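Local coordinates for protein transglutaminase-like enzymes, putative cysteine protease (Cytophaga hutchinsonii, PDB 3ISR) that is probably a cysteine protease or related hydrolase of the transglutaminase-like superfamily, at residues 24-30 and 74-80. Numbering follows the deposited sequence.
Sequences VMSPTTF and ATENTTF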
loop_
_atom_site.group_PDB
_atom_site.type_symbol
_atom_site.label_atom_id
_atom_site.label_comp_id
_atom_site.label_asym_id
_atom_site.label_seq_id
_atom_site.Cartn_x
_atom_site.Cartn_y
_atom_site.Cartn_z
ATOM N N VAL B 24 10.861 -17.404 25.561
ATOM C CA VAL B 24 9.944 -18.188 24.740
ATOM C C VAL B 24 8.577 -18.222 25.435
ATOM O O VAL B 24 8.474 -18.674 26.578
ATOM C CB VAL B 24 10.517 -19.612 24.501
ATOM C CG1 VAL B 24 9.607 -20.441 23.605
ATOM C CG2 VAL B 24 11.925 -19.532 23.893
HETATM N N MSE B 25 7.548 -17.718 24.751
HETATM C CA MSE B 25 6.187 -17.591 25.306
HETATM C C MSE B 25 5.333 -18.837 25.082
HETATM O O MSE B 25 4.550 -19.230 25.947
HETATM C CB MSE B 25 5.461 -16.379 24.702
HETATM C CG MSE B 25 6.114 -15.036 24.982
HETATM SE SE MSE B 25 6.303 -14.702 26.898
HETATM C CE MSE B 25 4.418 -14.694 27.461
ATOM N N SER B 26 5.474 -19.433 23.902
ATOM C CA SER B 26 4.724 -20.622 23.510
ATOM C C SER B 26 5.714 -21.578 22.830
ATOM O O SER B 26 6.857 -21.189 22.604
ATOM C CB SER B 26 3.570 -20.233 22.578
ATOM O OG SER B 26 4.053 -19.537 21.449
ATOM N N PRO B 27 5.300 -22.830 22.524
ATOM C CA PRO B 27 6.236 -23.753 21.857
ATOM C C PRO B 27 6.692 -23.196 20.506
ATOM O O PRO B 27 5.863 -22.878 19.651
ATOM C CB PRO B 27 5.399 -25.026 21.662
ATOM C CG PRO B 27 4.276 -24.910 22.656
ATOM C CD PRO B 27 3.976 -23.448 22.724
ATOM N N THR B 28 8.002 -23.055 20.334
ATOM C CA THR B 28 8.538 -22.256 19.233
ATOM C C THR B 28 9.697 -22.962 18.549
ATOM O O THR B 28 10.560 -23.532 19.217
ATOM C CB THR B 28 9.005 -20.871 19.758
ATOM O OG1 THR B 28 7.903 -20.196 20.383
ATOM C CG2 THR B 28 9.545 -20.012 18.638
ATOM N N THR B 29 9.702 -22.921 17.222
ATOM C CA THR B 29 10.842 -23.364 16.424
ATOM C C THR B 29 11.583 -22.153 15.866
ATOM O O THR B 29 10.953 -21.195 15.398
ATOM C CB THR B 29 10.393 -24.309 15.282
ATOM O OG1 THR B 29 9.903 -25.517 15.859
ATOM C CG2 THR B 29 11.559 -24.656 14.339
ATOM N N PHE B 30 12.915 -22.197 15.950
ATOM C CA PHE B 30 13.780 -21.128 15.452
ATOM C C PHE B 30 14.596 -21.651 14.298
ATOM O O PHE B 30 15.072 -22.792 14.325
ATOM C CB PHE B 30 14.757 -20.677 16.544
ATOM C CG PHE B 30 14.099 -20.036 17.716
ATOM C CD1 PHE B 30 14.092 -18.654 17.849
ATOM C CD2 PHE B 30 13.488 -20.812 18.694
ATOM C CE1 PHE B 30 13.486 -18.053 18.954
ATOM C CE2 PHE B 30 12.877 -20.221 19.788
ATOM C CZ PHE B 30 12.872 -18.834 19.911
ATOM N N ALA B 74 12.096 -24.860 21.115
ATOM C CA ALA B 74 12.153 -24.447 22.506
ATOM C C ALA B 74 10.765 -24.545 23.141
ATOM O O ALA B 74 9.768 -24.211 22.513
ATOM C CB ALA B 74 12.684 -23.026 22.610
ATOM N N THR B 75 10.707 -25.004 24.383
ATOM C CA THR B 75 9.420 -25.175 25.067
ATOM C C THR B 75 8.893 -23.861 25.678
ATOM O O THR B 75 9.664 -22.931 25.953
ATOM C CB THR B 75 9.450 -26.358 26.083
ATOM O OG1 THR B 75 8.635 -26.049 27.221
ATOM C CG2 THR B 75 10.853 -26.631 26.558
ATOM N N GLU B 76 7.578 -23.783 25.857
ATOM C CA GLU B 76 6.928 -22.566 26.351
ATOM C C GLU B 76 7.428 -22.164 27.737
ATOM O O GLU B 76 7.804 -23.022 28.541
ATOM C CB GLU B 76 5.394 -22.714 26.360
ATOM C CG GLU B 76 4.839 -23.793 27.295
ATOM C CD GLU B 76 4.696 -25.161 26.623
ATOM O OE1 GLU B 76 5.512 -25.501 25.732
ATOM O OE2 GLU B 76 3.756 -25.901 26.992
ATOM N N ASN B 77 7.430 -20.856 27.993
ATOM C CA ASN B 77 7.843 -20.275 29.279
ATOM C C ASN B 77 9.239 -20.719 29.719
ATOM O O ASN B 77 9.440 -21.153 30.862
ATOM C CB ASN B 77 6.807 -20.549 30.383
ATOM C CG ASN B 77 5.386 -20.256 29.936
ATOM O OD1 ASN B 77 5.066 -19.142 29.510
ATOM N ND2 ASN B 77 4.522 -21.261 30.031
ATOM N N THR B 78 10.191 -20.623 28.791
ATOM C CA THR B 78 11.603 -20.859 29.082
ATOM C C THR B 78 12.445 -19.767 28.435
ATOM O O THR B 78 11.951 -18.966 27.642
ATOM C CB THR B 78 12.100 -22.219 28.545
ATOM O OG1 THR B 78 11.854 -22.296 27.134
ATOM C CG2 THR B 78 11.423 -23.404 29.279
ATOM N N THR B 79 13.721 -19.726 28.785
ATOM C CA THR B 79 14.646 -18.845 28.088
ATOM C C THR B 79 15.825 -19.674 27.619
ATOM O O THR B 79 16.106 -20.723 28.195
ATOM C CB THR B 79 15.126 -17.691 28.992
ATOM O OG1 THR B 79 15.918 -18.224 30.058
ATOM C CG2 THR B 79 13.929 -16.937 29.575
ATOM N N PHE B 80 16.497 -19.223 26.564
ATOM C CA PHE B 80 17.764 -19.847 26.155
ATOM C C PHE B 80 18.674 -18.800 25.528
ATOM O O PHE B 80 18.201 -17.761 25.091
ATOM C CB PHE B 80 17.540 -21.021 25.188
ATOM C CG PHE B 80 17.129 -20.592 23.794
ATOM C CD1 PHE B 80 18.082 -20.449 22.784
ATOM C CD2 PHE B 80 15.796 -20.330 23.498
ATOM C CE1 PHE B 80 17.719 -20.059 21.496
ATOM C CE2 PHE B 80 15.417 -19.918 22.207
ATOM C CZ PHE B 80 16.387 -19.786 21.208
#
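One face of the F30 ring takes the edge of F80 in a T-shaped stack, planes at 78° and centroids 5.0 Å apart, while A74 CB sits at the edge of F30, near its plane. The edge of F80 also meets V24 CG2. These rings lie between two antiparallel sheets, at the end where one turn links strand 12-24 to 28-32 and another links 69-74 to 78-96. With CG anti to its carbonyl carbon (chi1 -65°), F30 reaches inward to meet F80, which comes from the opposite direction; Y22 and L72 add to the same core. Phenylalanine suits both places because the broad face of F30 accepts the thin C-H edge of F80, and the small methyl of A74 touches both the edge of F30 and V24 CG2, the latter at 3.8 Å from A74 CB.

T28 and A74 form an antiparallel hydrogen-bonded pair: T28 N gives a nearly straight bond to A74 O, and A74 N returns one to T28 O at 2.8 Å. At the other turn N77 and T78 both face V24, a G1 beta bulge: N77 N and T78 N each bond V24 O weakly, and N77 has the positive phi of the first bulge position. The sound bond here is V24 N to T78 O, 2.8 Å. Threonine serves the turns through its hydroxyl: T28 OG1 donates to S26 O and is also bonded to N260, whereas T78 OG1 donates to T75 O at 2.6 Å, tilted 26° from the carbonyl plane.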